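Local coordinates for amino Transferase (Eubacterium rectale, PDB 3ELE), which transfers amino groups from a donor to an oxo-acid acceptor with pyridoxal-5'-phosphate as cofactor, as a member of the class I and II aminotransferases, at the interface of chains A and B. Sequence-based numbering; all coordinates share one arbitrary frame. Chains: chain A/B, Amino Transferase.

Contact 1: the interface of chains A and B. Residues chain A 254, 256, 289; chain B 106, 287-290.
A:Arg256 reaches from its own pyridoxal phosphate pocket to the backbone of B:Cys287, at the subunit boundary typical of class I and II aminotransferases. In this family the arginine eight residues after the cofactor-binding lysine normally grips the cofactor phosphate, and here its aliphatic stem is put to a second use. From CB the chain leaves with CG anti to the carbonyl carbon (chi1 -42°), toward chain B. CG settles on the carbonyl oxygen of B:Cys287 at 3.4 Å from O, while the B:Met106 side chain, a selenomethionine, crosses the arginine at about a right angle, with SE near CG. After a bend at chi2, CD stays close to the same oxygen, 3.6 Å from O, and has B:Cys287 SG alongside at 4.0 Å. A further bend at chi3 sets NE 3.0 Å from water 1, which also joins both B:Cys287 N and B:Cys287 O. The guanidinium tip then turns back toward chain A, whose cofactor pocket it lines. With an alanine in its place, water 1 would probably lose its partner on chain A and the B:Cys287 carbonyl its apolar cover. Beside this stem, B:Ser290 N donates to A:Gly254 O (2.9 Å, 166° at H), approaching from above the carbonyl plane; a glycine suits this spot because B:Ser290 CB and B:Cys287 SG come close to its CA. A:Pro289 and B:Pro289 touch through their CG atoms at 4.1 Å, compact rings suited to the start of helix 290-296.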
# COMPACT_ATOMS: atom_id res chain seq x y z
N GLY A 254 -3.77 -4.00 11.48
CA GLY A 254 -3.35 -2.63 11.24
C GLY A 254 -1.90 -2.46 10.82
O GLY A 254 -1.56 -1.38 10.37
N ARG A 256 -0.20 -4.23 8.35
CA ARG A 256 -0.11 -4.35 6.88
C ARG A 256 1.11 -5.15 6.43
O ARG A 256 2.09 -4.59 5.93
CB ARG A 256 -0.16 -2.94 6.20
CG ARG A 256 -1.17 -1.94 6.78
CD ARG A 256 -2.54 -2.54 6.99
NE ARG A 256 -3.13 -3.02 5.76
CZ ARG A 256 -3.87 -4.12 5.58
NH1 ARG A 256 -4.05 -5.01 6.54
NH2 ARG A 256 -4.35 -4.37 4.37
N PRO A 289 6.31 -2.89 5.13
CA PRO A 289 7.00 -2.21 6.22
C PRO A 289 8.22 -3.00 6.75
O PRO A 289 8.10 -4.15 7.20
CB PRO A 289 5.91 -2.03 7.27
CG PRO A 289 4.66 -2.02 6.50
CD PRO A 289 4.88 -3.06 5.46
N MSE B 106 0.49 5.18 2.97
CA MSE B 106 1.68 4.36 3.10
C MSE B 106 2.82 4.90 2.23
O MSE B 106 3.27 4.27 1.28
CB MSE B 106 1.34 2.92 2.79
CG MSE B 106 0.26 2.42 3.74
SE MSE B 106 0.00 0.57 3.66
CE MSE B 106 -0.51 0.49 2.08
N CYS B 287 -5.39 0.78 5.67
CA CYS B 287 -4.97 1.83 6.57
C CYS B 287 -3.45 1.91 6.56
O CYS B 287 -2.77 0.97 6.14
CB CYS B 287 -5.46 1.59 7.99
SG CYS B 287 -4.90 0.08 8.80
N ALA B 288 -2.92 3.06 6.99
CA ALA B 288 -1.48 3.21 7.15
C ALA B 288 -1.10 2.36 8.40
O ALA B 288 -1.95 2.15 9.30
CB ALA B 288 -1.11 4.69 7.33
N PRO B 289 0.17 1.86 8.46
CA PRO B 289 0.60 1.04 9.61
C PRO B 289 0.30 1.65 11.01
O PRO B 289 0.83 2.72 11.37
CB PRO B 289 2.09 0.87 9.36
CG PRO B 289 2.24 0.92 7.90
CD PRO B 289 1.26 2.00 7.48
N SER B 290 -0.56 0.94 11.75
CA SER B 290 -1.10 1.35 13.04
C SER B 290 -0.03 1.84 13.99
O SER B 290 -0.08 2.98 14.42
CB SER B 290 -1.93 0.23 13.67
OG SER B 290 -2.54 0.68 14.86
O HOH W 1 -3.24 -0.61 3.91

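Contact 2: the interface of chains A and B. Residues chain A 255, 289, 291-292; chain B 255, 289, 291-292.
A:Leu291 and B:Leu291 meet through their CD2 methyls, 3.7 Å apart, with the two side chains crossing at about a right angle beside the two-fold axis. Each leucine has CG anti to its backbone N (170° in A:Leu291), which directs the branch, with CD2 at its inner end after the turn at chi2, into the centre. A:Leu291 CD2 also presses on the far end of the other ring, 3.5 Å from B:Phe292 CZ, and A:Leu291 CB lies in plane at that ring's edge. The phenylalanines slide past each other in opposite directions and touch rim to rim, A:Phe292 CE2 to B:Phe292 CE2 at 3.8 Å. Flat rings and branched methyls fit here because they interlock across the axis without polar demands. Farther out, the CB of A:Glu255 lies against one face of the A:Phe292 ring, toward its rim, and its carboxylate caps the start of the partner's helix 290-296. A:Glu255 OE1 accepts from B:Leu291 N through its syn lone pair (3.1 Å), a bond probably strengthened by the helix end. If an alanine stood at A:Glu255, the B:Leu291 amide would probably lose this acceptor, and with it the cap on its helix. In the twin bond, A:Leu291 N reaches B:Glu255 OE1 at 3.0 Å, on the syn side but 20° out of the carboxylate plane.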
# COMPACT_ATOMS: atom_id res chain seq x y z
N GLU A 255 -1.06 -3.49 10.96
CA GLU A 255 0.38 -3.40 10.59
C GLU A 255 0.71 -3.61 9.10
O GLU A 255 1.78 -3.19 8.64
CB GLU A 255 1.22 -4.29 11.52
CG GLU A 255 0.99 -4.05 13.04
CD GLU A 255 1.14 -2.61 13.52
OE1 GLU A 255 1.44 -1.69 12.73
OE2 GLU A 255 0.98 -2.37 14.75
N PRO A 289 6.31 -2.89 5.13
CA PRO A 289 7.00 -2.21 6.22
C PRO A 289 8.22 -3.00 6.75
O PRO A 289 8.10 -4.15 7.20
CB PRO A 289 5.91 -2.03 7.27
CG PRO A 289 4.66 -2.02 6.50
CD PRO A 289 4.88 -3.06 5.46
N LEU A 291 10.23 -2.83 9.39
CA LEU A 291 10.22 -3.30 10.80
C LEU A 291 9.52 -4.65 10.90
O LEU A 291 10.03 -5.59 11.53
CB LEU A 291 9.56 -2.27 11.74
CG LEU A 291 9.24 -2.67 13.18
CD1 LEU A 291 10.52 -3.06 13.85
CD2 LEU A 291 8.53 -1.56 13.95
N PHE A 292 8.36 -4.75 10.22
CA PHE A 292 7.54 -5.97 10.22
C PHE A 292 8.14 -7.10 9.38
O PHE A 292 8.03 -8.25 9.77
CB PHE A 292 6.07 -5.67 9.91
CG PHE A 292 5.46 -4.70 10.88
CD1 PHE A 292 5.33 -5.04 12.23
CD2 PHE A 292 5.07 -3.43 10.50
CE1 PHE A 292 4.80 -4.12 13.15
CE2 PHE A 292 4.53 -2.51 11.41
CZ PHE A 292 4.41 -2.85 12.72
N GLU B 255 9.34 2.12 6.23
CA GLU B 255 8.17 1.98 7.13
C GLU B 255 6.82 2.38 6.54
O GLU B 255 5.78 1.93 7.02
CB GLU B 255 8.45 2.70 8.45
CG GLU B 255 9.76 2.29 9.14
CD GLU B 255 9.91 0.80 9.56
OE1 GLU B 255 9.05 -0.07 9.27
OE2 GLU B 255 10.93 0.49 10.22
N PRO B 289 0.17 1.86 8.46
CA PRO B 289 0.60 1.04 9.61
C PRO B 289 0.30 1.65 11.01
O PRO B 289 0.83 2.72 11.37
CB PRO B 289 2.09 0.87 9.36
CG PRO B 289 2.24 0.92 7.90
CD PRO B 289 1.26 2.00 7.48
N LEU B 291 0.99 1.01 14.22
CA LEU B 291 2.12 1.37 15.13
C LEU B 291 2.74 2.72 14.79
O LEU B 291 3.03 3.51 15.68
CB LEU B 291 3.23 0.30 15.08
CG LEU B 291 4.47 0.51 15.97
CD1 LEU B 291 4.06 0.63 17.41
CD2 LEU B 291 5.47 -0.62 15.76
N PHE B 292 2.98 2.96 13.50
CA PHE B 292 3.61 4.20 13.04
C PHE B 292 2.65 5.41 13.12
O PHE B 292 3.09 6.52 13.40
CB PHE B 292 4.28 4.00 11.66
CG PHE B 292 5.34 2.91 11.67
CD1 PHE B 292 6.43 3.00 12.53
CD2 PHE B 292 5.26 1.80 10.85
CE1 PHE B 292 7.41 1.99 12.56
CE2 PHE B 292 6.24 0.79 10.87
CZ PHE B 292 7.30 0.90 11.74

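Contact 3: the interface of chains A and B. Residues chain A 278-279, 282; chain B 8, 11-12, 139, 143.
Helix-to-helix packing of small residues forms this part of the subunit interface: A:Gly278, A:Ala279 and A:Ala282, on helix 269-282, receive B:Met8, B:Leu11 and B:Gly12 from the amino-terminal helix 6-13, and so tie that helix to the neighbouring subunit. Two glycines let the backbones approach, with A:Gly278 CA 3.7 Å from B:Gly12 CA. The same A:Gly278 CA also rests against the carbonyl oxygen of B:Met8, 3.3 Å from O; the absence of a side chain on both glycines allows this close approach. B:Met8, modelled as selenomethionine, bends at chi2 (-58°) and again at chi3, laying its chalcogen along helix 269-282 of chain A. SE is 3.7 Å from A:Ala279 CA and 3.6 Å from A:Ala282 CB, a place for a flexible, polarisable chain that can follow a smooth surface. B:Leu11 comes in beside it: CB lies against A:Gly278 CA, and CD1 reaches A:Ala282 CB at 3.8 Å. A:Ala282 CB also meets B:Ala143 CB, on helix 137-143, at 4.0 Å. A:Ala282 thus touches apolar groups from two helices of chain B, and the patch probably helps to anchor the amino-terminal helix on the partner subunit and to steady the dimer.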
# COMPACT_ATOMS: atom_id res chain seq x y z
N GLY A 278 5.51 -5.64 -11.16
CA GLY A 278 4.96 -4.51 -11.90
C GLY A 278 3.63 -3.99 -11.37
O GLY A 278 3.42 -2.79 -11.32
N ALA A 279 2.74 -4.91 -10.99
CA ALA A 279 1.45 -4.56 -10.41
C ALA A 279 1.64 -3.85 -9.07
O ALA A 279 1.01 -2.81 -8.82
CB ALA A 279 0.56 -5.81 -10.25
N ALA A 282 2.83 -0.39 -9.89
CA ALA A 282 1.70 0.40 -10.45
C ALA A 282 0.67 0.87 -9.41
O ALA A 282 0.02 1.91 -9.60
CB ALA A 282 0.98 -0.41 -11.50
N MSE B 8 2.18 -4.46 -17.08
CA MSE B 8 2.63 -4.85 -15.73
C MSE B 8 3.88 -5.72 -15.84
O MSE B 8 4.79 -5.55 -15.05
CB MSE B 8 1.54 -5.58 -14.96
CG MSE B 8 0.29 -4.77 -14.71
SE MSE B 8 0.58 -3.18 -13.76
CE MSE B 8 0.81 -1.91 -15.22
N LEU B 11 6.69 -3.22 -16.56
CA LEU B 11 6.96 -2.46 -15.33
C LEU B 11 7.75 -3.25 -14.31
O LEU B 11 8.52 -2.66 -13.56
CB LEU B 11 5.68 -1.94 -14.63
CG LEU B 11 5.05 -0.58 -14.92
CD1 LEU B 11 4.02 -0.29 -13.83
CD2 LEU B 11 6.08 0.52 -14.91
N GLY B 12 7.55 -4.56 -14.25
CA GLY B 12 8.27 -5.41 -13.29
C GLY B 12 9.62 -5.97 -13.72
O GLY B 12 10.38 -6.40 -12.86
N VAL B 139 5.05 6.64 -13.85
CA VAL B 139 4.45 5.36 -13.48
C VAL B 139 3.11 5.59 -12.79
O VAL B 139 2.13 4.96 -13.19
CB VAL B 139 5.41 4.44 -12.68
CG1 VAL B 139 4.69 3.16 -12.20
CG2 VAL B 139 6.66 4.07 -13.55
N ALA B 143 -0.48 4.73 -14.40
CA ALA B 143 -1.24 3.71 -13.66
C ALA B 143 -2.63 4.22 -13.31
O ALA B 143 -3.55 3.43 -13.21
CB ALA B 143 -0.48 3.26 -12.36

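Contact 4: the interface of chains A and B. Residues chain A 118-119, 213, 267, 271-272, 275; chain B 3-5.
The A:Tyr267 ring takes B:Val3 on one face, with CG1 3.7 Å above the plane and offset toward the rim, while A:Glu271 OE2 lies in plane at its edge. Next to it, A:Phe213 has A:Tyr267 CE1 in plane at its own ring edge, so the two aromatic groups form a wall for the valine. A:Tyr267 takes the crowded position at chi1 (77°), with CG between the backbone N and the carbonyl carbon, and this sends the ring toward the amino-terminal segment of chain B. Its hydroxyl donates to A:Glu271 OE2 (2.9 Å), on the anti side and 30° out of the carboxylate plane, which would fix the ring's tilt. The same OE2 is joined to water 2, and water 2 to B:Val3 N at 2.8 Å, so a carboxylate suits this place by serving both phenol and backbone. B:Val4, with the greatest buried surface of the patch, pushes its branches apart: CG1 packs tightly on A:Leu272 CD1 (3.5 Å), and CG2 slides along A:Glu271 CG at 3.8 Å. Its CB meets A:Ala275 CB at 3.7 Å, where a small alanine suits the close approach. Beyond it, B:Asn5 N donates almost straight (177° at H) to A:Ala118 O, 2.9 Å away near the end of helix 108-119. Valines, water and backbone bond together hold the amino-terminal arm of chain B on chain A, probably stabilising the dimer.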
# COMPACT_ATOMS: atom_id res chain seq x y z
N ALA A 118 -2.11 -7.81 -12.01
CA ALA A 118 -1.15 -8.57 -12.83
C ALA A 118 -1.83 -9.45 -13.87
O ALA A 118 -1.34 -9.60 -14.97
CB ALA A 118 -0.23 -9.44 -11.93
N LEU A 119 -2.96 -10.05 -13.50
CA LEU A 119 -3.68 -10.95 -14.40
C LEU A 119 -4.68 -10.31 -15.36
O LEU A 119 -5.01 -10.95 -16.33
CB LEU A 119 -4.35 -12.07 -13.58
CG LEU A 119 -3.36 -13.05 -12.92
CD1 LEU A 119 -4.12 -14.00 -12.06
CD2 LEU A 119 -2.56 -13.83 -14.00
N PHE A 213 -6.15 -19.25 -13.32
CA PHE A 213 -5.49 -19.28 -12.01
C PHE A 213 -6.43 -19.55 -10.86
O PHE A 213 -7.61 -19.28 -10.95
CB PHE A 213 -4.73 -17.98 -11.75
CG PHE A 213 -3.48 -17.90 -12.53
CD1 PHE A 213 -3.50 -17.46 -13.85
CD2 PHE A 213 -2.29 -18.36 -11.97
CE1 PHE A 213 -2.33 -17.45 -14.60
CE2 PHE A 213 -1.12 -18.35 -12.70
CZ PHE A 213 -1.14 -17.90 -14.01
N TYR A 267 2.70 -21.61 -15.23
CA TYR A 267 3.02 -21.66 -16.68
C TYR A 267 4.38 -21.02 -17.05
O TYR A 267 5.11 -21.56 -17.87
CB TYR A 267 1.86 -21.03 -17.53
CG TYR A 267 1.87 -19.52 -17.49
CD1 TYR A 267 1.56 -18.81 -16.30
CD2 TYR A 267 2.32 -18.78 -18.59
CE1 TYR A 267 1.65 -17.41 -16.25
CE2 TYR A 267 2.41 -17.39 -18.53
CZ TYR A 267 2.06 -16.71 -17.35
OH TYR A 267 2.13 -15.34 -17.28
N GLU A 271 7.81 -14.73 -15.86
CA GLU A 271 6.86 -13.78 -16.45
C GLU A 271 5.77 -13.30 -15.48
O GLU A 271 5.44 -12.10 -15.47
CB GLU A 271 6.18 -14.38 -17.67
CG GLU A 271 5.16 -13.47 -18.34
CD GLU A 271 4.63 -14.09 -19.60
OE1 GLU A 271 5.44 -14.26 -20.51
OE2 GLU A 271 3.42 -14.39 -19.67
N LEU A 272 5.17 -14.24 -14.76
CA LEU A 272 4.12 -13.94 -13.79
C LEU A 272 4.67 -13.19 -12.58
O LEU A 272 4.02 -12.28 -12.06
CB LEU A 272 3.40 -15.23 -13.34
CG LEU A 272 2.21 -15.08 -12.36
CD1 LEU A 272 1.17 -14.07 -12.85
CD2 LEU A 272 1.55 -16.45 -12.09
N ALA A 275 5.11 -9.64 -13.59
CA ALA A 275 3.80 -8.92 -13.58
C ALA A 275 3.32 -8.60 -12.15
O ALA A 275 2.71 -7.57 -11.91
CB ALA A 275 2.75 -9.71 -14.33
N VAL B 3 -0.16 -13.88 -21.32
CA VAL B 3 -1.08 -14.39 -20.29
C VAL B 3 -1.34 -13.34 -19.22
O VAL B 3 -2.46 -13.18 -18.80
CB VAL B 3 -0.59 -15.73 -19.65
CG1 VAL B 3 -1.43 -16.13 -18.43
CG2 VAL B 3 -0.59 -16.86 -20.69
N VAL B 4 -0.30 -12.63 -18.80
CA VAL B 4 -0.42 -11.53 -17.84
C VAL B 4 -0.60 -10.20 -18.59
O VAL B 4 -0.51 -10.15 -19.82
CB VAL B 4 0.81 -11.47 -16.88
CG1 VAL B 4 0.90 -12.73 -16.03
CG2 VAL B 4 2.10 -11.24 -17.65
N ASN B 5 -0.86 -9.14 -17.84
CA ASN B 5 -0.93 -7.79 -18.41
C ASN B 5 0.49 -7.44 -18.84
O ASN B 5 1.40 -7.46 -18.01
CB ASN B 5 -1.45 -6.80 -17.37
CG ASN B 5 -1.64 -5.39 -17.94
OD1 ASN B 5 -0.68 -4.71 -18.30
ND2 ASN B 5 -2.89 -4.92 -17.95
O HOH W 2 2.26 -15.22 -21.91

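Contacts 1 and 2 lie about 6 Å apart between their C-alpha centres and share A:Pro289 and B:Pro289; both also use residues of helix 290-296 and the segment beside the cofactor arginine, so they form one core around the two-fold axis. Contacts 3 and 4, about 12 Å from each other, share helix 269-282 of chain A, which receives the amino-terminal arm of chain B at successive points. The arm contacts lie 21 to 29 Å from the core by the same measure. Each has a symmetry twin, so the subunits are probably joined by a central core that touches the cofactor pockets and by two exchanged arms.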